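Local coordinates for HIT domain-containing protein (Leishmania major, PDB 3KSV) that binds a zinc ion and, as a HIT-family member, probably acts as a nucleotide hydrolase or transferase working through a histidine-linked AMP intermediate, at residues 41-46 with 119-124; 89-94 with 112-117. One frame throughout, in Å; residues are numbered along the deposited sequence.

Interaction 1: residues 41-46 with 119-124; sequences NPLSRG and TGLKIG
The loop between strands 34-38 and 48-52 reaches the C-terminal segment mainly through two consecutive residues, Leu43 and Ser44, which meet the turn leading into strand 122-124. Leu43 comes first and uses both its backbone and its side chain. Its carbonyl O accepts the one hydrogen bond of the contact from Gly120 N, at 3.2 Å. The bond is moderately bent (152° at the hydrogen), and the donor stands well above the carbonyl plane. Leu43 CG lies anti to the carbonyl carbon (chi1 -62°) and the chain then runs extended, so that CB rests against the Gly120 backbone while CD1 reaches on to Leu121. There CD1 lies 4.0 Å from Leu121 CD1, the two isobutyl groups side by side and pointing the same way; Leu121 is turned for this with CG anti to its backbone N. Both leucines also touch Ile112 of strand 109-114. Ser44 follows, with its CB placed 3.9 Å from Gly120 CA; the CA atoms of Ser44 and Gly120, 4.8 Å apart, are also the nearest such pair. Gly120 has a positive phi, a conformation glycine adopts easily. Thr119 OG1 lies 4.1 Å from Ser44 CB. Ser44 OG, held in the crowded position between backbone N and carbonyl carbon (chi1 59°), is committed to Pro113 O by a hydrogen bond. Beyond it, Arg45 turns away and forms a salt bridge with Asp138 of the second subunit. Lys122 and Gly124 pair with a strand of that subunit. The contact thus joins a loop of the HIT-fold sheet to the C-terminal extension of a HIT dimer, where the extension pairs with a strand of the partner subunit.

Interaction 2: residues 89-94 with 112-117; sequences QYNVLQ and IPKTDE
Strands 89-94 and 112-114 run antiparallel, their axes 4.3 Å apart at an angle of 145°, with Asn91 and Ile112 as a hydrogen-bonded pair and Tyr90 opposite Pro113 as a non-hydrogen-bonded one. Asn91 N gives to Ile112 O at 2.9 Å, and Ile112 N returns the bond to Asn91 O, lying in that carbonyl's plane. Two residues further along, Lys114 N points almost straight (175°) at Gln89 O, 2.8 Å away, but stands above the carbonyl plane. Between these bonds, Tyr90 CA makes a CA-H...O contact of 3.2 Å with Ile112 O. Tyr90 CG occupies the crowded position between backbone N and carbonyl carbon (chi1 53°); CB presses on Ile112 O while the ring leaves the strand pair for helix 64-82, where it touches Ser78, Val81 and Ala82. Gln89, Asn91, Ile112 and Lys114 line the other face. Here Asn91 OD1 accepts from two waters: one, at 2.8 Å, is also within bonding range of Ile112 O, with more acceptors around it than protons to give, and the other accepts from Lys114 NZ at 3.3 Å. The lysine chain, bent at chi2 and chi4, brings its ammonium to that second water, a link that would probably strengthen the water as a donor to OD1. A third water joins Gln89 N to Lys114 O. The polar tips of this face go on to the second subunit: Asn91 ND2 to Asn95 and Ala100, Gln89 OE1 to Leu99 N and Lys114 NZ to Leu99 O. Because strand 89-96 also pairs with a strand of that subunit, this ladder joins the interface strand to the strand that carries part of the predicted histidine triad motif, as in the continuous dimer sheet of HIT proteins.

From the N terminus the chain passes through the loop 41-46, continues by strand 48-52 and helix 64-82 to strand 89-96, and returns along strand 109-114. Interaction 2 closes the short connection between residues 94 and 112, which holds the predicted triad motif. A few residues later segment 119-124 comes back to the loop and interaction 1 closes a much longer one, so the smaller loop lies wholly within the larger. The contacts, with centres about 6 Å apart, adjoin: Ile112 packs against Ser44, and Thr119 O meets the Lys114 aliphatic chain. Together they bind the early loop, the outermost strand 89-96, whose sheet continues into the second subunit, and the start of the C-terminal extension.

Interaction 1: residues 41-46 with 119-124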
loop_
_atom_site.group_PDB
_atom_site.type_symbol
_atom_site.label_atom_id
_atom_site.label_comp_id
_atom_site.label_asym_id
_atom_site.label_seq_id
_atom_site.Cartn_x
_atom_site.Cartn_y
_atom_site.Cartn_z
ATOM N N ASN A 41 -6.023 5.906 -16.675
ATOM C CA ASN A 41 -5.465 4.722 -17.356
ATOM C C ASN A 41 -5.598 3.498 -16.456
ATOM O O ASN A 41 -4.582 2.939 -16.018
ATOM C CB ASN A 41 -3.978 4.916 -17.683
ATOM C CG ASN A 41 -3.730 6.000 -18.707
ATOM O OD1 ASN A 41 -2.893 6.886 -18.490
ATOM N ND2 ASN A 41 -4.440 5.934 -19.834
ATOM N N PRO A 42 -6.844 3.092 -16.157
ATOM C CA PRO A 42 -7.122 2.063 -15.157
ATOM C C PRO A 42 -6.801 0.651 -15.623
ATOM O O PRO A 42 -6.865 0.387 -16.817
ATOM C CB PRO A 42 -8.633 2.185 -14.973
ATOM C CG PRO A 42 -9.127 2.593 -16.299
ATOM C CD PRO A 42 -8.087 3.538 -16.820
ATOM N N LEU A 43 -6.509 -0.251 -14.682
ATOM C CA LEU A 43 -6.385 -1.685 -14.961
ATOM C C LEU A 43 -7.730 -2.386 -14.869
ATOM O O LEU A 43 -7.890 -3.512 -15.346
ATOM C CB LEU A 43 -5.453 -2.352 -13.957
ATOM C CG LEU A 43 -4.000 -1.905 -13.880
ATOM C CD1 LEU A 43 -3.316 -2.803 -12.880
ATOM C CD2 LEU A 43 -3.296 -1.930 -15.227
ATOM N N SER A 44 -8.677 -1.715 -14.222
ATOM C CA SER A 44 -10.025 -2.224 -14.025
ATOM C C SER A 44 -10.927 -1.028 -13.752
ATOM O O SER A 44 -10.454 0.059 -13.407
ATOM C CB SER A 44 -10.054 -3.184 -12.842
ATOM O OG SER A 44 -9.610 -2.520 -11.674
ATOM N N ARG A 45 -12.222 -1.226 -13.930
ATOM C CA ARG A 45 -13.220 -0.197 -13.670
ATOM C C ARG A 45 -13.234 0.177 -12.174
ATOM O O ARG A 45 -13.325 -0.701 -11.320
ATOM C CB ARG A 45 -14.589 -0.727 -14.142
ATOM C CG ARG A 45 -15.787 0.156 -13.866
ATOM C CD ARG A 45 -15.803 1.421 -14.684
ATOM N NE ARG A 45 -16.855 2.302 -14.177
ATOM C CZ ARG A 45 -18.151 2.256 -14.510
ATOM N NH1 ARG A 45 -18.624 1.390 -15.416
ATOM N NH2 ARG A 45 -18.986 3.126 -13.943
ATOM N N GLY A 46 -13.116 1.476 -11.869
ATOM C CA GLY A 46 -13.105 1.983 -10.476
ATOM C C GLY A 46 -11.729 2.132 -9.823
ATOM O O GLY A 46 -11.631 2.444 -8.640
ATOM N N THR A 119 -8.901 -9.396 -15.258
ATOM C CA THR A 119 -8.671 -7.940 -15.180
ATOM C C THR A 119 -8.092 -7.535 -13.810
ATOM O O THR A 119 -7.880 -8.387 -12.940
ATOM C CB THR A 119 -9.958 -7.105 -15.569
ATOM O OG1 THR A 119 -10.815 -6.906 -14.438
ATOM C CG2 THR A 119 -10.749 -7.797 -16.687
ATOM N N GLY A 120 -7.804 -6.244 -13.640
ATOM C CA GLY A 120 -7.204 -5.741 -12.400
ATOM C C GLY A 120 -5.726 -6.095 -12.291
ATOM O O GLY A 120 -5.085 -6.447 -13.279
ATOM N N LEU A 121 -5.179 -6.022 -11.086
ATOM C CA LEU A 121 -3.751 -6.256 -10.906
ATOM C C LEU A 121 -3.410 -7.740 -11.043
ATOM O O LEU A 121 -4.056 -8.604 -10.457
ATOM C CB LEU A 121 -3.265 -5.725 -9.555
ATOM C CG LEU A 121 -1.750 -5.764 -9.327
ATOM C CD1 LEU A 121 -1.002 -4.769 -10.246
ATOM C CD2 LEU A 121 -1.457 -5.492 -7.856
ATOM N N LYS A 122 -2.382 -8.007 -11.836
ATOM C CA LYS A 122 -1.866 -9.343 -12.017
ATOM C C LYS A 122 -0.433 -9.411 -11.466
ATOM O O LYS A 122 0.445 -8.634 -11.856
ATOM C CB LYS A 122 -1.935 -9.711 -13.486
ATOM C CG LYS A 122 -3.327 -9.498 -14.072
ATOM C CD LYS A 122 -3.329 -9.760 -15.554
ATOM C CE LYS A 122 -4.717 -9.608 -16.131
ATOM N NZ LYS A 122 -4.769 -10.282 -17.444
ATOM N N ILE A 123 -0.231 -10.359 -10.549
ATOM C CA ILE A 123 0.949 -10.448 -9.699
ATOM C C ILE A 123 1.688 -11.776 -9.909
ATOM O O ILE A 123 1.059 -12.828 -9.978
ATOM C CB ILE A 123 0.515 -10.367 -8.216
ATOM C CG1 ILE A 123 0.376 -8.925 -7.759
ATOM C CG2 ILE A 123 1.520 -10.992 -7.283
ATOM C CD1 ILE A 123 0.241 -8.844 -6.223
ATOM N N GLY A 124 3.016 -11.717 -9.991
ATOM C CA GLY A 124 3.859 -12.914 -9.946
ATOM C C GLY A 124 4.454 -13.082 -8.566
ATOM O O GLY A 124 5.191 -12.191 -8.100
#

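Interaction 2: residues 89-94 with 112-117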
loop_
_atom_site.group_PDB
_atom_site.type_symbol
_atom_site.label_atom_id
_atom_site.label_comp_id
_atom_site.label_asym_id
_atom_site.label_seq_id
_atom_site.Cartn_x
_atom_site.Cartn_y
_atom_site.Cartn_z
ATOM N N GLN A 89 -13.416 -6.962 -4.199
ATOM C CA GLN A 89 -12.042 -7.261 -3.839
ATOM C C GLN A 89 -11.141 -6.254 -4.543
ATOM O O GLN A 89 -11.546 -5.660 -5.528
ATOM C CB GLN A 89 -11.704 -8.686 -4.230
ATOM C CG GLN A 89 -12.657 -9.683 -3.575
ATOM C CD GLN A 89 -12.306 -11.130 -3.826
ATOM O OE1 GLN A 89 -11.149 -11.504 -3.908
ATOM N NE2 GLN A 89 -13.327 -11.957 -3.929
ATOM N N TYR A 90 -9.923 -6.064 -4.032
ATOM C CA TYR A 90 -9.039 -5.033 -4.573
ATOM C C TYR A 90 -7.591 -5.168 -4.097
ATOM O O TYR A 90 -7.305 -5.767 -3.063
ATOM C CB TYR A 90 -9.570 -3.624 -4.226
ATOM C CG TYR A 90 -9.832 -3.433 -2.732
ATOM C CD1 TYR A 90 -8.880 -2.845 -1.900
ATOM C CD2 TYR A 90 -11.034 -3.822 -2.169
ATOM C CE1 TYR A 90 -9.116 -2.682 -0.564
ATOM C CE2 TYR A 90 -11.277 -3.666 -0.817
ATOM C CZ TYR A 90 -10.315 -3.091 -0.034
ATOM O OH TYR A 90 -10.543 -2.954 1.303
ATOM N N ASN A 91 -6.678 -4.579 -4.859
ATOM C CA ASN A 91 -5.283 -4.544 -4.477
ATOM C C ASN A 91 -4.864 -3.090 -4.239
ATOM O O ASN A 91 -5.311 -2.171 -4.960
ATOM C CB ASN A 91 -4.408 -5.166 -5.555
ATOM C CG ASN A 91 -4.661 -6.651 -5.742
ATOM O OD1 ASN A 91 -5.422 -7.037 -6.624
ATOM N ND2 ASN A 91 -4.015 -7.497 -4.926
ATOM N N VAL A 92 -4.042 -2.888 -3.205
ATOM C CA VAL A 92 -3.403 -1.616 -2.945
ATOM C C VAL A 92 -1.917 -1.777 -3.309
ATOM O O VAL A 92 -1.237 -2.680 -2.833
ATOM C CB VAL A 92 -3.559 -1.176 -1.473
ATOM C CG1 VAL A 92 -2.778 0.131 -1.218
ATOM C CG2 VAL A 92 -5.047 -0.974 -1.141
ATOM N N LEU A 93 -1.431 -0.884 -4.168
ATOM C CA LEU A 93 -0.104 -0.967 -4.720
ATOM C C LEU A 93 0.531 0.405 -4.731
ATOM O O LEU A 93 -0.063 1.367 -5.191
ATOM C CB LEU A 93 -0.160 -1.490 -6.145
ATOM C CG LEU A 93 1.201 -1.622 -6.835
ATOM C CD1 LEU A 93 1.972 -2.789 -6.202
ATOM C CD2 LEU A 93 0.991 -1.826 -8.313
ATOM N N GLN A 94 1.768 0.493 -4.235
ATOM C CA GLN A 94 2.515 1.756 -4.271
ATOM C C GLN A 94 3.942 1.430 -4.632
ATOM O O GLN A 94 4.584 0.652 -3.946
ATOM C CB GLN A 94 2.437 2.450 -2.925
ATOM C CG GLN A 94 2.928 3.894 -2.934
ATOM C CD GLN A 94 4.376 4.002 -2.565
ATOM O OE1 GLN A 94 4.840 3.280 -1.683
ATOM N NE2 GLN A 94 5.121 4.897 -3.250
ATOM N N ILE A 112 -7.010 -0.808 -6.690
ATOM C CA ILE A 112 -7.384 -1.416 -7.979
ATOM C C ILE A 112 -8.402 -2.530 -7.756
ATOM O O ILE A 112 -8.042 -3.568 -7.194
ATOM C CB ILE A 112 -6.160 -2.025 -8.714
ATOM C CG1 ILE A 112 -4.994 -1.030 -8.828
ATOM C CG2 ILE A 112 -6.540 -2.453 -10.114
ATOM C CD1 ILE A 112 -3.662 -1.697 -9.014
ATOM N N PRO A 113 -9.680 -2.328 -8.182
ATOM C CA PRO A 113 -10.710 -3.368 -8.071
ATOM C C PRO A 113 -10.299 -4.627 -8.804
ATOM O O PRO A 113 -9.718 -4.543 -9.892
ATOM C CB PRO A 113 -11.924 -2.746 -8.763
ATOM C CG PRO A 113 -11.714 -1.265 -8.594
ATOM C CD PRO A 113 -10.246 -1.051 -8.650
ATOM N N LYS A 114 -10.564 -5.774 -8.188
ATOM C CA LYS A 114 -10.296 -7.070 -8.800
ATOM C C LYS A 114 -11.640 -7.729 -8.984
ATOM O O LYS A 114 -12.159 -8.435 -8.112
ATOM C CB LYS A 114 -9.363 -7.940 -7.935
ATOM C CG LYS A 114 -8.889 -9.233 -8.634
ATOM C CD LYS A 114 -7.918 -8.904 -9.773
ATOM C CE LYS A 114 -7.265 -10.108 -10.408
ATOM N NZ LYS A 114 -6.654 -10.993 -9.396
ATOM N N THR A 115 -12.209 -7.466 -10.142
ATOM C CA THR A 115 -13.539 -7.923 -10.456
ATOM C C THR A 115 -13.439 -9.333 -11.017
ATOM O O THR A 115 -14.367 -10.113 -10.917
ATOM C CB THR A 115 -14.272 -6.906 -11.400
ATOM O OG1 THR A 115 -15.237 -7.592 -12.185
ATOM C CG2 THR A 115 -13.307 -6.139 -12.337
ATOM N N ASP A 116 -12.261 -9.696 -11.500
ATOM C CA ASP A 116 -12.149 -10.728 -12.509
ATOM C C ASP A 116 -10.781 -11.380 -12.458
ATOM O O ASP A 116 -9.794 -10.710 -12.172
ATOM C CB ASP A 116 -12.290 -10.020 -13.856
ATOM C CG ASP A 116 -13.033 -10.811 -14.854
ATOM O OD1 ASP A 116 -12.436 -11.734 -15.444
ATOM O OD2 ASP A 116 -14.216 -10.471 -15.078
ATOM N N GLU A 117 -10.710 -12.667 -12.779
ATOM C CA GLU A 117 -9.413 -13.326 -12.969
ATOM C C GLU A 117 -8.643 -12.634 -14.125
ATOM O O GLU A 117 -7.418 -12.481 -14.063
ATOM C CB GLU A 117 -9.581 -14.837 -13.247
ATOM C CG GLU A 117 -10.478 -15.612 -12.249
ATOM C CD GLU A 117 -10.413 -17.148 -12.410
ATOM O OE1 GLU A 117 -10.869 -17.684 -13.450
ATOM O OE2 GLU A 117 -9.934 -17.835 -11.477
HETATM O O HOH W 1 -14.330 -8.990 -6.485
HETATM O O HOH W 2 -6.695 -5.647 -8.690
HETATM O O HOH W 3 -4.565 -8.929 -8.003
#